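Local coordinates for probable serine protease HTRA3 (Homo sapiens, PDB 2P3W), which is probably a secreted serine protease of the HtrA family, whose PDZ domain binds peptides by their hydrophobic C-terminal ends, at residues A[75-87]-A[92-104]. Residues are numbered along the deposited sequence; the frame is centred on the assembly and turned at random.
Sequences EAVLTESPLLLEV and DDLLFSIAPEVVM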
loop_
_atom_site.group_PDB
_atom_site.type_symbol
_atom_site.label_atom_id
_atom_site.label_comp_id
_atom_site.label_asym_id
_atom_site.label_seq_id
_atom_site.Cartn_x
_atom_site.Cartn_y
_atom_site.Cartn_z
ATOM N N GLU A 75 -3.651 -14.268 7.133
ATOM C CA GLU A 75 -3.299 -15.691 7.096
ATOM C C GLU A 75 -3.800 -16.340 5.792
ATOM O O GLU A 75 -3.105 -17.153 5.182
ATOM C CB GLU A 75 -3.859 -16.423 8.325
ATOM C CG GLU A 75 -3.694 -17.946 8.339
ATOM C CD GLU A 75 -2.311 -18.419 8.731
ATOM O OE1 GLU A 75 -1.324 -17.669 8.542
ATOM O OE2 GLU A 75 -2.220 -19.567 9.251
ATOM N N ALA A 76 -5.010 -15.993 5.368
ATOM C CA ALA A 76 -5.535 -16.520 4.083
ATOM C C ALA A 76 -4.695 -16.105 2.878
ATOM O O ALA A 76 -4.398 -16.922 2.006
ATOM C CB ALA A 76 -6.956 -16.123 3.888
ATOM N N VAL A 77 -4.298 -14.841 2.823
ATOM C CA VAL A 77 -3.419 -14.351 1.756
ATOM C C VAL A 77 -2.080 -15.101 1.720
ATOM O O VAL A 77 -1.523 -15.354 0.668
ATOM C CB VAL A 77 -3.188 -12.839 1.905
ATOM C CG1 VAL A 77 -2.184 -12.351 0.962
ATOM C CG2 VAL A 77 -4.489 -12.098 1.692
ATOM N N LEU A 78 -1.599 -15.467 2.883
ATOM C CA LEU A 78 -0.322 -16.161 3.019
ATOM C C LEU A 78 -0.422 -17.610 2.612
ATOM O O LEU A 78 0.583 -18.201 2.196
ATOM C CB LEU A 78 0.111 -16.072 4.488
ATOM C CG LEU A 78 1.458 -16.651 4.908
ATOM C CD1 LEU A 78 2.631 -15.991 4.148
ATOM C CD2 LEU A 78 1.623 -16.508 6.417
ATOM N N THR A 79 -1.613 -18.198 2.740
ATOM C CA THR A 79 -1.744 -19.654 2.667
ATOM C C THR A 79 -2.594 -20.245 1.530
ATOM O O THR A 79 -2.387 -21.415 1.153
ATOM C CB THR A 79 -2.248 -20.231 4.027
ATOM O OG1 THR A 79 -3.555 -19.740 4.318
ATOM C CG2 THR A 79 -1.328 -19.834 5.157
ATOM N N GLU A 80 -3.557 -19.485 1.030
ATOM C CA GLU A 80 -4.511 -19.979 0.056
ATOM C C GLU A 80 -4.410 -19.183 -1.250
ATOM O O GLU A 80 -3.999 -18.039 -1.276
ATOM C CB GLU A 80 -5.900 -19.854 0.617
ATOM C CG GLU A 80 -6.092 -20.768 1.838
ATOM C CD GLU A 80 -7.367 -20.453 2.553
ATOM O OE1 GLU A 80 -8.426 -20.908 2.085
ATOM O OE2 GLU A 80 -7.296 -19.753 3.592
ATOM N N SER A 81 -4.757 -19.851 -2.346
ATOM C CA SER A 81 -4.725 -19.248 -3.654
ATOM C C SER A 81 -5.613 -20.012 -4.637
ATOM O O SER A 81 -5.448 -21.246 -4.817
ATOM C CB SER A 81 -3.300 -19.243 -4.194
ATOM O OG SER A 81 -3.225 -18.493 -5.409
ATOM N N PRO A 82 -6.559 -19.304 -5.290
ATOM C CA PRO A 82 -6.955 -17.922 -5.115
ATOM C C PRO A 82 -7.849 -17.850 -3.879
ATOM O O PRO A 82 -8.124 -18.881 -3.256
ATOM C CB PRO A 82 -7.767 -17.620 -6.380
ATOM C CG PRO A 82 -8.388 -18.941 -6.680
ATOM C CD PRO A 82 -7.361 -19.977 -6.318
ATOM N N LEU A 83 -8.338 -16.659 -3.592
ATOM C CA LEU A 83 -9.271 -16.389 -2.506
ATOM C C LEU A 83 -10.631 -16.012 -3.093
ATOM O O LEU A 83 -10.745 -15.014 -3.836
ATOM C CB LEU A 83 -8.753 -15.223 -1.659
ATOM C CG LEU A 83 -7.346 -15.337 -1.029
ATOM C CD1 LEU A 83 -7.128 -14.145 -0.083
ATOM C CD2 LEU A 83 -7.216 -16.601 -0.302
ATOM N N LEU A 84 -11.656 -16.794 -2.736
ATOM C CA LEU A 84 -13.039 -16.455 -3.056
ATOM C C LEU A 84 -13.556 -15.546 -1.945
ATOM O O LEU A 84 -13.860 -16.002 -0.851
ATOM C CB LEU A 84 -13.870 -17.732 -3.222
ATOM C CG LEU A 84 -13.447 -18.665 -4.361
ATOM C CD1 LEU A 84 -14.109 -20.015 -4.231
ATOM C CD2 LEU A 84 -13.758 -18.061 -5.718
ATOM N N LEU A 85 -13.641 -14.251 -2.247
ATOM C CA LEU A 85 -13.942 -13.235 -1.240
ATOM C C LEU A 85 -15.375 -12.763 -1.402
ATOM O O LEU A 85 -15.742 -12.324 -2.484
ATOM C CB LEU A 85 -12.989 -12.046 -1.359
ATOM C CG LEU A 85 -11.487 -12.334 -1.121
ATOM C CD1 LEU A 85 -10.628 -11.116 -1.258
ATOM C CD2 LEU A 85 -11.290 -12.971 0.243
ATOM N N GLU A 86 -16.147 -12.869 -0.325
ATOM C CA GLU A 86 -17.523 -12.384 -0.246
ATOM C C GLU A 86 -17.472 -10.967 0.292
ATOM O O GLU A 86 -16.906 -10.721 1.361
ATOM C CB GLU A 86 -18.311 -13.278 0.721
ATOM C CG GLU A 86 -19.844 -13.099 0.815
ATOM C CD GLU A 86 -20.509 -14.250 1.615
ATOM O OE1 GLU A 86 -20.302 -15.443 1.283
ATOM O OE2 GLU A 86 -21.223 -13.968 2.599
ATOM N N VAL A 87 -18.070 -10.042 -0.446
ATOM C CA VAL A 87 -17.985 -8.627 -0.143
ATOM C C VAL A 87 -19.385 -8.015 -0.044
ATOM O O VAL A 87 -20.289 -8.341 -0.802
ATOM C CB VAL A 87 -17.183 -7.896 -1.258
ATOM C CG1 VAL A 87 -17.505 -6.403 -1.325
ATOM C CG2 VAL A 87 -15.666 -8.169 -1.125
ATOM N N ASP A 92 -25.432 -4.312 -1.941
ATOM C CA ASP A 92 -25.057 -5.393 -2.833
ATOM C C ASP A 92 -24.152 -6.416 -2.121
ATOM O O ASP A 92 -23.373 -6.071 -1.250
ATOM C CB ASP A 92 -24.343 -4.845 -4.073
ATOM C CG ASP A 92 -25.291 -4.122 -5.027
ATOM O OD1 ASP A 92 -26.525 -4.202 -4.850
ATOM O OD2 ASP A 92 -24.778 -3.480 -5.964
ATOM N N ASP A 93 -24.309 -7.666 -2.526
ATOM C CA ASP A 93 -23.553 -8.823 -2.038
ATOM C C ASP A 93 -22.817 -9.361 -3.265
ATOM O O ASP A 93 -23.459 -9.739 -4.264
ATOM C CB ASP A 93 -24.577 -9.806 -1.493
ATOM C CG ASP A 93 -23.988 -11.109 -0.924
ATOM O OD1 ASP A 93 -22.751 -11.275 -0.872
ATOM O OD2 ASP A 93 -24.845 -11.960 -0.502
ATOM N N LEU A 94 -21.492 -9.367 -3.203
ATOM C CA LEU A 94 -20.658 -9.680 -4.350
ATOM C C LEU A 94 -19.654 -10.783 -4.042
ATOM O O LEU A 94 -19.176 -10.882 -2.910
ATOM C CB LEU A 94 -19.892 -8.420 -4.770
ATOM C CG LEU A 94 -20.745 -7.230 -5.211
ATOM C CD1 LEU A 94 -19.871 -5.980 -5.274
ATOM C CD2 LEU A 94 -21.391 -7.477 -6.521
ATOM N N LEU A 95 -19.311 -11.576 -5.053
ATOM C CA LEU A 95 -18.240 -12.589 -4.945
ATOM C C LEU A 95 -17.106 -12.304 -5.936
ATOM O O LEU A 95 -17.355 -12.081 -7.113
ATOM C CB LEU A 95 -18.784 -14.006 -5.171
ATOM C CG LEU A 95 -17.844 -15.209 -4.955
ATOM C CD1 LEU A 95 -17.296 -15.253 -3.527
ATOM C CD2 LEU A 95 -18.542 -16.493 -5.258
ATOM N N PHE A 96 -15.863 -12.289 -5.434
ATOM C CA PHE A 96 -14.663 -12.022 -6.242
ATOM C C PHE A 96 -13.710 -13.218 -6.094
ATOM O O PHE A 96 -13.719 -13.885 -5.078
ATOM C CB PHE A 96 -13.931 -10.766 -5.770
ATOM C CG PHE A 96 -14.731 -9.500 -5.900
ATOM C CD1 PHE A 96 -14.864 -8.880 -7.115
ATOM C CD2 PHE A 96 -15.411 -8.979 -4.809
ATOM C CE1 PHE A 96 -15.641 -7.723 -7.258
ATOM C CE2 PHE A 96 -16.173 -7.809 -4.943
ATOM C CZ PHE A 96 -16.280 -7.187 -6.167
ATOM N N SER A 97 -12.948 -13.515 -7.148
ATOM C CA SER A 97 -11.897 -14.519 -7.034
ATOM C C SER A 97 -10.577 -13.817 -7.282
ATOM O O SER A 97 -10.256 -13.379 -8.366
ATOM C CB SER A 97 -12.086 -15.723 -7.946
ATOM O OG SER A 97 -11.091 -16.684 -7.630
ATOM N N ILE A 98 -9.851 -13.657 -6.190
ATOM C CA ILE A 98 -8.666 -12.812 -6.155
ATOM C C ILE A 98 -7.470 -13.690 -5.875
ATOM O O ILE A 98 -7.303 -14.183 -4.760
ATOM C CB ILE A 98 -8.737 -11.718 -5.037
ATOM C CG1 ILE A 98 -10.022 -10.858 -5.166
ATOM C CG2 ILE A 98 -7.497 -10.870 -5.077
ATOM C CD1 ILE A 98 -10.167 -10.127 -6.489
ATOM N N ALA A 99 -6.635 -13.910 -6.892
ATOM C CA ALA A 99 -5.395 -14.658 -6.707
ATOM C C ALA A 99 -4.258 -13.796 -6.159
ATOM O O ALA A 99 -3.861 -12.826 -6.819
ATOM C CB ALA A 99 -4.960 -15.263 -8.073
ATOM N N PRO A 100 -3.720 -14.129 -4.965
ATOM C CA PRO A 100 -2.568 -13.345 -4.487
ATOM C C PRO A 100 -1.420 -13.377 -5.484
ATOM O O PRO A 100 -1.104 -14.423 -6.014
ATOM C CB PRO A 100 -2.173 -14.041 -3.162
ATOM C CG PRO A 100 -3.452 -14.692 -2.693
ATOM C CD PRO A 100 -4.159 -15.137 -3.978
ATOM N N GLU A 101 -0.863 -12.214 -5.771
ATOM C CA GLU A 101 0.351 -12.058 -6.579
ATOM C C GLU A 101 1.568 -12.424 -5.753
ATOM O O GLU A 101 1.654 -12.075 -4.586
ATOM C CB GLU A 101 0.452 -10.610 -7.046
ATOM C CG GLU A 101 1.607 -10.308 -7.969
ATOM C CD GLU A 101 1.438 -8.968 -8.730
ATOM O OE1 GLU A 101 0.295 -8.412 -8.847
ATOM O OE2 GLU A 101 2.490 -8.448 -9.186
ATOM N N VAL A 102 2.499 -13.159 -6.358
ATOM C CA VAL A 102 3.699 -13.598 -5.672
ATOM C C VAL A 102 4.925 -12.901 -6.272
ATOM O O VAL A 102 5.137 -12.911 -7.496
ATOM C CB VAL A 102 3.880 -15.125 -5.792
ATOM C CG1 VAL A 102 5.069 -15.580 -4.947
ATOM C CG2 VAL A 102 2.579 -15.859 -5.355
ATOM N N VAL A 103 5.726 -12.283 -5.404
ATOM C CA VAL A 103 6.968 -11.610 -5.822
ATOM C C VAL A 103 8.137 -12.270 -5.117
ATOM O O VAL A 103 8.123 -12.453 -3.916
ATOM C CB VAL A 103 6.937 -10.086 -5.500
ATOM C CG1 VAL A 103 8.159 -9.380 -6.069
ATOM C CG2 VAL A 103 5.661 -9.449 -6.040
ATOM N N MET A 104 9.164 -12.598 -5.892
ATOM C CA MET A 104 10.327 -13.313 -5.400
ATOM C C MET A 104 11.531 -12.399 -5.151
ATOM O O MET A 104 11.562 -11.218 -5.562
ATOM C CB MET A 104 10.688 -14.388 -6.412
ATOM C CG MET A 104 9.543 -15.293 -6.720
ATOM S SD MET A 104 10.036 -16.562 -7.852
ATOM C CE MET A 104 11.148 -17.534 -6.825
HETATM O O HOH W 1 -0.957 -17.063 -5.339
#
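Leu83, Leu85 and Val87 pair with Ile98, Phe96 and Leu94 as the hydrogen-bonded pairs of an antiparallel beta hairpin. Each pair exchanges two N-H···O bonds, six in all. The straightest runs from Ile98 N to Leu83 O, 2.9 Å at 176°. CA-H···O contacts fill in between, such as Leu84 CA to Phe96 O at 3.3 Å.

Apolar contacts cover one face. Val87 meets the edge of the Phe96 ring, with CG2 3.8 Å from Phe96 CD2 and CB in the ring plane. The side chains of Leu85 and Ile98 cross at about a right angle, with Leu85 CD1 4.0 Å from Ile98 CG1. On the other face, Leu84 CD2 lies against Ser97 CB. Leu95 turns CG away from its own N (chi1 -174°), which swings CD1 over the neighbouring strand, 3.5 Å from Leu85 O.

Polar side chains add little directly. The carboxylates of Glu86 and Asp93 do not touch each other; Arg88 forms salt bridges with both. A water bridges Ser81 OG and Pro100 O.

The Pro100 ring packs against the C-terminal end of helix 70-79 and the residue after it, with CG 3.7 Å from Glu80 O. Strand 58-62 pairs with the far edge of strand 83-89, and strand 5-7 joins strand 92-103 beyond Pro100, extending the PDZ-domain sheet.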